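Local coordinates for Two-component system response regulator/GGDEF domain protein (Aeromonas salmonicida, PDB 3LUF) that probably makes cyclic di-GMP from two GTP molecules through a GGDEF domain, the part described here being its two N-terminal response regulator receiver domains, at residues M14-R17 / R18-Q22; V113-V116 / H117-L121; I205-S208 / D209-L213. One frame throughout, in Å; residues are numbered along the deposited sequence.

Contact 1 (M14-R17 / R18-Q22). Unlike the reference sequence in segment 18-22: M19 (reference Thr).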
HETATM    1  N   MSE B  14     -31.215   2.840  15.739  1.00 11.86           N
HETATM    2  CA  MSE B  14     -31.694   3.784  14.746  1.00 12.36           C
HETATM    3  C   MSE B  14     -30.524   4.660  14.265  1.00 12.22           C
HETATM    4  O   MSE B  14     -30.361   4.879  13.083  1.00 12.65           O
HETATM    5  CB  MSE B  14     -32.801   4.682  15.305  1.00 13.39           C
HETATM    6  CG  MSE B  14     -33.539   5.413  14.189  1.00 21.20           C
HETATM    7 SE   MSE B  14     -34.740   6.697  14.981  1.00 37.26          SE
HETATM    8  CE  MSE B  14     -33.464   8.085  15.475  1.00 32.57           C
ATOM      9  N   THR B  15     -29.705   5.136  15.200  1.00 11.56           N
ATOM     10  CA  THR B  15     -28.585   6.011  14.849  1.00 12.86           C
ATOM     11  C   THR B  15     -27.592   5.328  13.904  1.00 12.51           C
ATOM     12  O   THR B  15     -27.170   5.903  12.873  1.00 12.48           O
ATOM     13  CB  THR B  15     -27.859   6.416  16.149  1.00 14.06           C
ATOM     14  OG1 THR B  15     -28.768   7.199  16.934  1.00 18.66           O
ATOM     15  CG2 THR B  15     -26.609   7.248  15.855  1.00 14.93           C
ATOM     16  N   ILE B  16     -27.188   4.118  14.280  1.00 12.17           N
ATOM     17  CA  ILE B  16     -26.129   3.424  13.540  1.00 11.05           C
ATOM     18  C   ILE B  16     -26.651   2.986  12.183  1.00 11.59           C
ATOM     19  O   ILE B  16     -25.978   3.132  11.150  1.00 11.49           O
ATOM     20  CB  ILE B  16     -25.552   2.241  14.359  1.00 11.91           C
ATOM     21  CG1 ILE B  16     -24.826   2.796  15.607  1.00 13.49           C
ATOM     22  CG2 ILE B  16     -24.575   1.413  13.532  1.00 11.25           C
ATOM     23  CD1 ILE B  16     -24.659   1.819  16.683  1.00 14.71           C
ATOM     24  N   ARG B  17     -27.853   2.449  12.186  1.00  9.49           N
ATOM     25  CA  ARG B  17     -28.438   1.982  10.913  1.00 10.25           C
ATOM     26  C   ARG B  17     -28.583   3.176   9.967  1.00 10.06           C
ATOM     27  O   ARG B  17     -28.177   3.097   8.801  1.00 11.69           O
ATOM     28  CB  ARG B  17     -29.776   1.266  11.144  1.00  8.36           C
ATOM     29  CG  ARG B  17     -30.445   0.703   9.890  1.00  8.74           C
ATOM     30  CD  ARG B  17     -31.819   0.040  10.203  1.00  8.44           C
ATOM     31  NE  ARG B  17     -32.822   1.011  10.642  1.00 11.11           N
ATOM     32  CZ  ARG B  17     -33.235   1.173  11.905  1.00 11.50           C
ATOM     33  NH1 ARG B  17     -32.684   0.481  12.898  1.00 10.08           N
ATOM     34  NH2 ARG B  17     -34.151   2.113  12.180  1.00 12.89           N
ATOM     35  N   ARG B  18     -29.097   4.296  10.476  1.00 11.66           N
ATOM     36  CA  ARG B  18     -29.218   5.472   9.616  1.00 12.11           C
ATOM     37  C   ARG B  18     -27.866   6.047   9.134  1.00 11.80           C
ATOM     38  O   ARG B  18     -27.768   6.473   7.968  1.00 12.01           O
ATOM     39  CB  ARG B  18     -30.108   6.545  10.233  1.00 12.05           C
ATOM     40  CG  ARG B  18     -31.550   6.101  10.266  1.00 15.75           C
ATOM     41  CD  ARG B  18     -32.428   7.188  10.689  1.00 21.49           C
ATOM     42  NE  ARG B  18     -33.798   6.692  10.695  1.00 24.54           N
ATOM     43  CZ  ARG B  18     -34.827   7.397  11.145  1.00 29.90           C
ATOM     44  NH1 ARG B  18     -34.645   8.637  11.604  1.00 28.90           N
ATOM     45  NH2 ARG B  18     -36.032   6.858  11.117  1.00 31.66           N
HETATM   46  N   MSE B  19     -26.840   6.033   9.988  1.00 11.51           N
HETATM   47  CA  MSE B  19     -25.469   6.427   9.554  1.00 11.90           C
HETATM   48  C   MSE B  19     -24.951   5.566   8.414  1.00 11.94           C
HETATM   49  O   MSE B  19     -24.356   6.074   7.438  1.00 11.10           O
HETATM   50  CB  MSE B  19     -24.471   6.324  10.704  1.00 13.02           C
HETATM   51  CG  MSE B  19     -24.597   7.424  11.687  1.00 15.71           C
HETATM   52 SE   MSE B  19     -23.395   7.032  13.221  1.00 22.52          SE
HETATM   53  CE  MSE B  19     -23.627   8.820  13.870  1.00 18.37           C
ATOM     54  N   LEU B  20     -25.182   4.254   8.533  1.00 11.54           N
ATOM     55  CA  LEU B  20     -24.739   3.306   7.516  1.00 11.22           C
ATOM     56  C   LEU B  20     -25.486   3.521   6.206  1.00 11.37           C
ATOM     57  O   LEU B  20     -24.878   3.534   5.143  1.00 11.67           O
ATOM     58  CB  LEU B  20     -24.954   1.887   7.990  1.00 11.05           C
ATOM     59  CG  LEU B  20     -23.937   1.343   8.962  1.00 13.78           C
ATOM     60  CD1 LEU B  20     -24.388  -0.010   9.487  1.00 14.20           C
ATOM     61  CD2 LEU B  20     -22.507   1.268   8.313  1.00 14.56           C
ATOM     62  N   ILE B  21     -26.798   3.684   6.289  1.00 11.17           N
ATOM     63  CA  ILE B  21     -27.601   3.926   5.078  1.00 12.88           C
ATOM     64  C   ILE B  21     -27.114   5.176   4.369  1.00 13.25           C
ATOM     65  O   ILE B  21     -26.806   5.121   3.187  1.00 13.06           O
ATOM     66  CB  ILE B  21     -29.093   4.040   5.378  1.00 11.69           C
ATOM     67  CG1 ILE B  21     -29.633   2.678   5.861  1.00 11.30           C
ATOM     68  CG2 ILE B  21     -29.846   4.572   4.138  1.00 15.19           C
ATOM     69  CD1 ILE B  21     -31.020   2.775   6.531  1.00 14.50           C
ATOM     70  N   GLN B  22     -27.009   6.285   5.103  0.50 13.63           N
ATOM     71  CA  GLN B  22     -26.608   7.571   4.518  0.50 15.11           C
ATOM     72  C   GLN B  22     -25.234   7.493   3.846  0.50 14.64           C
ATOM     73  O   GLN B  22     -25.062   7.949   2.715  0.50 14.24           O
ATOM     74  CB  GLN B  22     -26.606   8.654   5.595  0.50 16.02           C
ATOM     75  CG  GLN B  22     -26.229  10.070   5.128  0.50 20.49           C
ATOM     76  CD  GLN B  22     -26.175  11.035   6.307  0.50 26.68           C
ATOM     77  OE1 GLN B  22     -25.851  10.629   7.429  0.50 32.08           O
ATOM     78  NE2 GLN B  22     -26.502  12.311   6.070  0.50 29.16           N
TER
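M14, a selenomethionine, lies over one face of the R18 guanidinium, one turn further along helix 14-27. This is the first helix of a CheY-like receiver domain and the crossover of the beta-alpha-beta unit 6-10, 14-27, 31-35. CG of M14 sits 3.7 Å above the guanidinium plane, offset toward its rim. SE of M14 lies 3.9 Å from NH1 of R18. The R18 chain runs straight from CG to NE (chi2 -172°, chi3 180°), which carries its flat end back beneath M14.

On another side of the helix, T15 and M19 lie side by side and point the same way. M19 is also selenomethionine and differs from the reference threonine. Its CE meets CG2 of T15 at 3.9 Å. I16, M19 and L20 pack on L109 of helix 106-122.

R17 runs alongside I21, and both side chains touch A34 of strand 31-35. The polar end of R17 turns to the metal-site loop, where NH1 donates to the backbone O of E11. Four backbone bonds join the turns. In one of them, N of I21 gives a 2.9 Å hydrogen bond to O of R17, with an N-H...O angle of 166°.

Contact 2 (V113-V116 / H117-L121)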
ATOM      1  N   VAL B 113     -18.060   1.243   4.694  1.00 15.03           N
ATOM      2  CA  VAL B 113     -18.400   1.877   3.417  1.00 15.92           C
ATOM      3  C   VAL B 113     -17.373   1.527   2.337  1.00 15.57           C
ATOM      4  O   VAL B 113     -17.713   1.037   1.249  1.00 15.18           O
ATOM      5  CB  VAL B 113     -18.519   3.428   3.566  1.00 16.15           C
ATOM      6  CG1 VAL B 113     -18.883   4.060   2.239  1.00 19.58           C
ATOM      7  CG2 VAL B 113     -19.545   3.795   4.633  1.00 15.98           C
ATOM      8  N   GLY B 114     -16.095   1.726   2.647  1.00 14.38           N
ATOM      9  CA  GLY B 114     -15.031   1.329   1.740  1.00 13.44           C
ATOM     10  C   GLY B 114     -15.040  -0.152   1.487  1.00 12.77           C
ATOM     11  O   GLY B 114     -14.799  -0.576   0.376  1.00 13.64           O
ATOM     12  N   LEU B 115     -15.361  -0.937   2.512  1.00 11.88           N
ATOM     13  CA  LEU B 115     -15.375  -2.390   2.375  1.00 11.81           C
ATOM     14  C   LEU B 115     -16.448  -2.836   1.393  1.00 12.12           C
ATOM     15  O   LEU B 115     -16.162  -3.624   0.486  1.00 11.80           O
ATOM     16  CB  LEU B 115     -15.662  -3.039   3.714  1.00 11.29           C
ATOM     17  CG  LEU B 115     -15.772  -4.563   3.740  1.00 13.30           C
ATOM     18  CD1 LEU B 115     -14.568  -5.258   3.158  1.00 15.43           C
ATOM     19  CD2 LEU B 115     -16.005  -5.038   5.180  1.00 15.53           C
ATOM     20  N   VAL B 116     -17.668  -2.351   1.565  1.00 11.76           N
ATOM     21  CA  VAL B 116     -18.769  -2.888   0.715  1.00 11.88           C
ATOM     22  C   VAL B 116     -18.614  -2.448  -0.739  1.00 12.47           C
ATOM     23  O   VAL B 116     -19.002  -3.170  -1.669  1.00 11.04           O
ATOM     24  CB  VAL B 116     -20.200  -2.577   1.255  1.00 12.73           C
ATOM     25  CG1 VAL B 116     -20.360  -3.257   2.654  1.00 12.50           C
ATOM     26  CG2 VAL B 116     -20.486  -1.057   1.287  1.00 13.02           C
ATOM     27  N   HIS B 117     -18.043  -1.265  -0.921  1.00 11.58           N
ATOM     28  CA  HIS B 117     -17.724  -0.774  -2.261  1.00 12.82           C
ATOM     29  C   HIS B 117     -16.678  -1.697  -2.909  1.00 12.66           C
ATOM     30  O   HIS B 117     -16.821  -2.125  -4.054  1.00 12.13           O
ATOM     31  CB  HIS B 117     -17.281   0.687  -2.149  1.00 13.13           C
ATOM     32  CG  HIS B 117     -16.826   1.308  -3.436  1.00 16.13           C
ATOM     33  ND1 HIS B 117     -17.694   1.672  -4.447  1.00 22.28           N
ATOM     34  CD2 HIS B 117     -15.599   1.709  -3.832  1.00 19.76           C
ATOM     35  CE1 HIS B 117     -17.013   2.251  -5.420  1.00 22.37           C
ATOM     36  NE2 HIS B 117     -15.739   2.282  -5.071  1.00 22.03           N
ATOM     37  N   ARG B 118     -15.638  -2.035  -2.164  1.00 11.21           N
ATOM     38  CA  ARG B 118     -14.653  -2.952  -2.638  1.00 11.81           C
ATOM     39  C   ARG B 118     -15.243  -4.337  -2.893  1.00 11.70           C
ATOM     40  O   ARG B 118     -14.939  -4.976  -3.917  1.00 10.40           O
ATOM     41  CB  ARG B 118     -13.556  -3.026  -1.545  1.00 13.57           C
ATOM     42  CG  ARG B 118     -12.282  -3.636  -1.916  1.00 17.06           C
ATOM     43  CD  ARG B 118     -11.495  -2.794  -2.933  1.00 14.94           C
ATOM     44  NE  ARG B 118     -11.701  -3.335  -4.270  1.00 14.48           N
ATOM     45  CZ  ARG B 118     -11.591  -2.616  -5.388  1.00 12.51           C
ATOM     46  NH1 ARG B 118     -11.750  -3.215  -6.560  1.00 13.05           N
ATOM     47  NH2 ARG B 118     -11.297  -1.305  -5.340  1.00 10.52           N
ATOM     48  N   LEU B 119     -16.060  -4.849  -1.967  1.00  9.82           N
ATOM     49  CA  LEU B 119     -16.628  -6.192  -2.179  1.00 10.64           C
ATOM     50  C   LEU B 119     -17.479  -6.244  -3.429  1.00 10.15           C
ATOM     51  O   LEU B 119     -17.411  -7.213  -4.171  1.00 11.15           O
ATOM     52  CB  LEU B 119     -17.507  -6.625  -0.974  1.00  9.94           C
ATOM     53  CG  LEU B 119     -16.696  -6.884   0.304  1.00 10.04           C
ATOM     54  CD1 LEU B 119     -17.690  -7.078   1.496  1.00 13.18           C
ATOM     55  CD2 LEU B 119     -15.757  -8.073   0.227  1.00 13.68           C
ATOM     56  N   TYR B 120     -18.222  -5.181  -3.700  1.00 10.26           N
ATOM     57  CA  TYR B 120     -18.996  -5.119  -4.945  1.00 11.03           C
ATOM     58  C   TYR B 120     -18.075  -5.194  -6.175  1.00 11.23           C
ATOM     59  O   TYR B 120     -18.295  -6.007  -7.099  1.00 11.40           O
ATOM     60  CB  TYR B 120     -19.875  -3.857  -5.026  1.00 10.44           C
ATOM     61  CG  TYR B 120     -20.416  -3.728  -6.416  1.00 11.35           C
ATOM     62  CD1 TYR B 120     -21.538  -4.458  -6.794  1.00 13.84           C
ATOM     63  CD2 TYR B 120     -19.706  -3.003  -7.418  1.00 13.80           C
ATOM     64  CE1 TYR B 120     -22.011  -4.415  -8.107  1.00 16.30           C
ATOM     65  CE2 TYR B 120     -20.170  -2.989  -8.727  1.00 15.05           C
ATOM     66  CZ  TYR B 120     -21.319  -3.672  -9.048  1.00 18.06           C
ATOM     67  OH  TYR B 120     -21.770  -3.667 -10.326  1.00 18.12           O
ATOM     68  N   LEU B 121     -17.070  -4.327  -6.210  1.00 11.42           N
ATOM     69  CA  LEU B 121     -16.148  -4.294  -7.367  1.00 10.87           C
ATOM     70  C   LEU B 121     -15.381  -5.586  -7.585  1.00 10.70           C
ATOM     71  O   LEU B 121     -15.133  -6.013  -8.738  1.00 10.20           O
ATOM     72  CB  LEU B 121     -15.186  -3.123  -7.244  1.00 10.81           C
ATOM     73  CG  LEU B 121     -15.780  -1.724  -7.370  1.00 10.56           C
ATOM     74  CD1 LEU B 121     -14.732  -0.673  -7.012  1.00 13.47           C
ATOM     75  CD2 LEU B 121     -16.402  -1.452  -8.783  1.00 10.69           C
TER
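O of L115 takes the shortest backbone bond of this turn, 2.7 Å from N of L119, with an N-H...O angle of 161°. The turn belongs to helix 106-122, the last helix of the first CheY-like receiver domain, which leads toward the second. Three more i to i+4 bonds run beside it. N of R118 donates to O of G114 and N of Y120 to O of V116, while the bond from N of H117 to O of V113 is longer, at 3.2 Å.

The same pair, L115 and L119, makes the apolar contact. The two side chains meet at a slant. CG of L115 lies 3.9 Å from CD1 of L119, and CD1 of L115 lies 3.9 Å from CG of L119. In L115, CG stands anti to the backbone N (chi1 177°), and chi2 of 54° then brings CD1 toward L119. In L119, CG also rests 3.3 Å from O of L115, so the leucine side chain also touches the acceptor of its own backbone bond.

The helix is packed on several fronts. V116 and L119 press on strand 49-55, and V113 meets helix 14-27. L115 and R118 reach helix 232-248, which belongs to the second receiver domain, so this turn forms part of the interface between the domains.

R118 is buried, and its charged end has partners there: NE bonds to OD1 of N122, and NH1 makes a salt bridge with E247. Its chain bends at chi2 and chi3, and the end leads away from the preceding turn. Of its side chain, CB stays close to that turn, 3.4 Å from O of G114.

Contact 3 (I205-S208 / D209-L213)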
ATOM      1  N   ILE B 205       5.525 -11.333  -2.602  1.00 15.51           N
ATOM      2  CA  ILE B 205       5.533 -11.894  -1.252  1.00 16.27           C
ATOM      3  C   ILE B 205       6.898 -12.489  -0.919  1.00 18.17           C
ATOM      4  O   ILE B 205       7.477 -13.228  -1.714  1.00 17.52           O
ATOM      5  CB  ILE B 205       4.420 -12.949  -1.049  1.00 16.59           C
ATOM      6  CG1 ILE B 205       3.055 -12.345  -1.413  1.00 17.96           C
ATOM      7  CG2 ILE B 205       4.423 -13.410   0.441  1.00 17.68           C
ATOM      8  CD1 ILE B 205       1.890 -13.371  -1.544  1.00 19.84           C
ATOM      9  N   SER B 206       7.402 -12.137   0.262  1.00 19.45           N
ATOM     10  CA  SER B 206       8.746 -12.494   0.689  1.00 23.48           C
ATOM     11  C   SER B 206       8.783 -12.715   2.197  1.00 23.66           C
ATOM     12  O   SER B 206       8.025 -12.097   2.914  1.00 23.35           O
ATOM     13  CB  SER B 206       9.665 -11.293   0.406  1.00 22.41           C
ATOM     14  OG  SER B 206      10.633 -11.700  -0.489  1.00 29.52           O
ATOM     15  N   VAL B 207       9.706 -13.545   2.690  1.00 26.13           N
ATOM     16  CA  VAL B 207      10.109 -13.393   4.099  1.00 28.15           C
ATOM     17  C   VAL B 207      11.156 -12.275   4.138  1.00 29.33           C
ATOM     18  O   VAL B 207      12.030 -12.202   3.254  1.00 30.03           O
ATOM     19  CB  VAL B 207      10.641 -14.702   4.718  1.00 27.86           C
ATOM     20  CG1 VAL B 207       9.518 -15.718   4.838  1.00 29.23           C
ATOM     21  CG2 VAL B 207      11.778 -15.244   3.904  1.00 29.92           C
ATOM     22  N   SER B 208      11.070 -11.371   5.109  1.00 30.68           N
ATOM     23  CA  SER B 208      11.983 -10.232   5.073  1.00 32.66           C
ATOM     24  C   SER B 208      13.226 -10.529   5.915  1.00 33.51           C
ATOM     25  O   SER B 208      13.131 -10.717   7.129  1.00 33.93           O
ATOM     26  CB  SER B 208      11.278  -8.915   5.458  1.00 32.87           C
ATOM     27  OG  SER B 208      11.811  -8.329   6.623  1.00 34.61           O
ATOM     28  N   ASP B 209      14.372 -10.622   5.239  1.00 34.41           N
ATOM     29  CA  ASP B 209      15.650 -10.934   5.882  1.00 34.97           C
ATOM     30  C   ASP B 209      16.813 -10.247   5.148  1.00 35.22           C
ATOM     31  O   ASP B 209      16.592  -9.292   4.382  1.00 34.50           O
ATOM     32  CB  ASP B 209      15.840 -12.463   6.017  1.00 35.82           C
ATOM     33  CG  ASP B 209      15.719 -13.209   4.679  1.00 36.15           C
ATOM     34  OD1 ASP B 209      15.888 -12.592   3.611  1.00 38.02           O
ATOM     35  OD2 ASP B 209      15.451 -14.430   4.690  1.00 38.54           O
ATOM     36  N   LYS B 210      18.041 -10.723   5.373  1.00 34.88           N
ATOM     37  CA  LYS B 210      19.233 -10.125   4.752  1.00 34.93           C
ATOM     38  C   LYS B 210      19.246 -10.103   3.206  1.00 33.94           C
ATOM     39  O   LYS B 210      20.056  -9.396   2.607  1.00 34.38           O
ATOM     40  CB  LYS B 210      20.535 -10.755   5.306  1.00 34.75           C
ATOM     41  CG  LYS B 210      20.811 -12.190   4.854  1.00 36.32           C
ATOM     42  CD  LYS B 210      22.161 -12.707   5.375  1.00 36.29           C
ATOM     43  CE  LYS B 210      23.350 -12.292   4.475  1.00 36.70           C
ATOM     44  NZ  LYS B 210      24.678 -12.632   5.131  1.00 35.33           N
ATOM     45  N   ARG B 211      18.361 -10.871   2.563  1.00 33.36           N
ATOM     46  CA  ARG B 211      18.341 -10.924   1.088  1.00 31.86           C
ATOM     47  C   ARG B 211      17.667  -9.711   0.442  1.00 30.61           C
ATOM     48  O   ARG B 211      17.782  -9.516  -0.784  1.00 30.26           O
ATOM     49  CB  ARG B 211      17.729 -12.233   0.585  1.00 32.40           C
ATOM     50  CG  ARG B 211      18.596 -13.460   0.861  1.00 32.72           C
ATOM     51  CD  ARG B 211      17.809 -14.732   0.624  1.00 34.85           C
ATOM     52  NE  ARG B 211      16.622 -14.790   1.469  1.00 34.28           N
ATOM     53  CZ  ARG B 211      15.668 -15.712   1.363  1.00 35.82           C
ATOM     54  NH1 ARG B 211      15.763 -16.680   0.455  1.00 33.31           N
ATOM     55  NH2 ARG B 211      14.618 -15.671   2.179  1.00 36.01           N
ATOM     56  N   GLY B 212      16.986  -8.901   1.267  1.00 28.77           N
ATOM     57  CA  GLY B 212      16.337  -7.648   0.849  1.00 26.84           C
ATOM     58  C   GLY B 212      15.329  -7.864  -0.276  1.00 24.55           C
ATOM     59  O   GLY B 212      15.325  -7.144  -1.278  1.00 24.26           O
ATOM     60  N   LEU B 213      14.474  -8.856  -0.092  1.00 23.38           N
ATOM     61  CA  LEU B 213      13.648  -9.332  -1.193  1.00 21.94           C
ATOM     62  C   LEU B 213      12.573  -8.326  -1.620  1.00 20.81           C
ATOM     63  O   LEU B 213      12.330  -8.151  -2.827  1.00 19.77           O
ATOM     64  CB  LEU B 213      13.115 -10.737  -0.923  1.00 22.87           C
ATOM     65  CG  LEU B 213      14.153 -11.880  -0.857  1.00 25.06           C
ATOM     66  CD1 LEU B 213      13.561 -13.168  -0.297  1.00 25.65           C
ATOM     67  CD2 LEU B 213      14.861 -12.155  -2.210  1.00 26.52           C
TER
HETATM   68  O   HOH W   1      14.420 -10.764   2.409  1.00 28.02           O
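V207 sets CG2 against the edge of the R211 guanidinium on the solvent side of this turn, while S206 and L213 are buried on its inner side. The segment leaves strand 201-207 of the second CheY-like receiver domain and enters helix 213-219. D209 to G212 form a type I beta turn, and D209 also makes an Asx turn.

The inner side is the tightly packed one. S206 and L213 pack inward on Y177, which R211 also touches. Y177 is next to the metal ligand Y178. CD1 of L213 lies 4.0 Å from O of V207.

The outer side, with V207, D209 and R211, is exposed and held mainly by polar bonds. R211 grips the D209 carboxylate side-on with NE and NH2, one nitrogen to each oxygen. NH2 meets OD2 at 2.9 Å on its syn lone pair. OD1 accepts from NE at 3.2 Å and lies almost in the guanidinium plane, 4° out of it. The backbone N of R211 also donates to OD1, from above the carboxylate plane and on the same face as NE. These three bonds fix the rotation of the carboxylate. In D209, chi1 of 55° sets CG between the backbone N and the carbonyl carbon, and chi2 of 21° turns OD1 to N of R211.

No direct hydrogen bond joins 205-208 to 209-213. One water bridges them. It lies 2.6 Å from OD1 of D209 and 2.9 Å from O of V207. It accepts from N of D209 at 2.8 Å and from N of L213, and thus links the end of the strand to the start of the helix.

CD1 of L213 lies over one face of the R211 guanidinium, and CG2 of V207 comes within 3.4 Å of NH2 of R211.

In the fold
Contacts 1 and 2 lie in the first receiver domain and contact 3 in the second. The two domains repeat the same parallel sheet, strand order 2-1-3-4-5. Contacts 1 and 2 sit on helices that pack together, their centres 17 Å apart and nearest atoms about 5 Å. Contact 3 is 44 Å from contact 1, centre to centre, on the opposite side of the chain's centre. Contact 2 lies between them in sequence, its centre 31 Å from that of contact 3, away from both metal sites. The I16 side chain is about 7 Å from the magnesium ion bound by D12, D55 and T57, and that of V207 about 9 Å from the ion bound by D132, D176 and Y178.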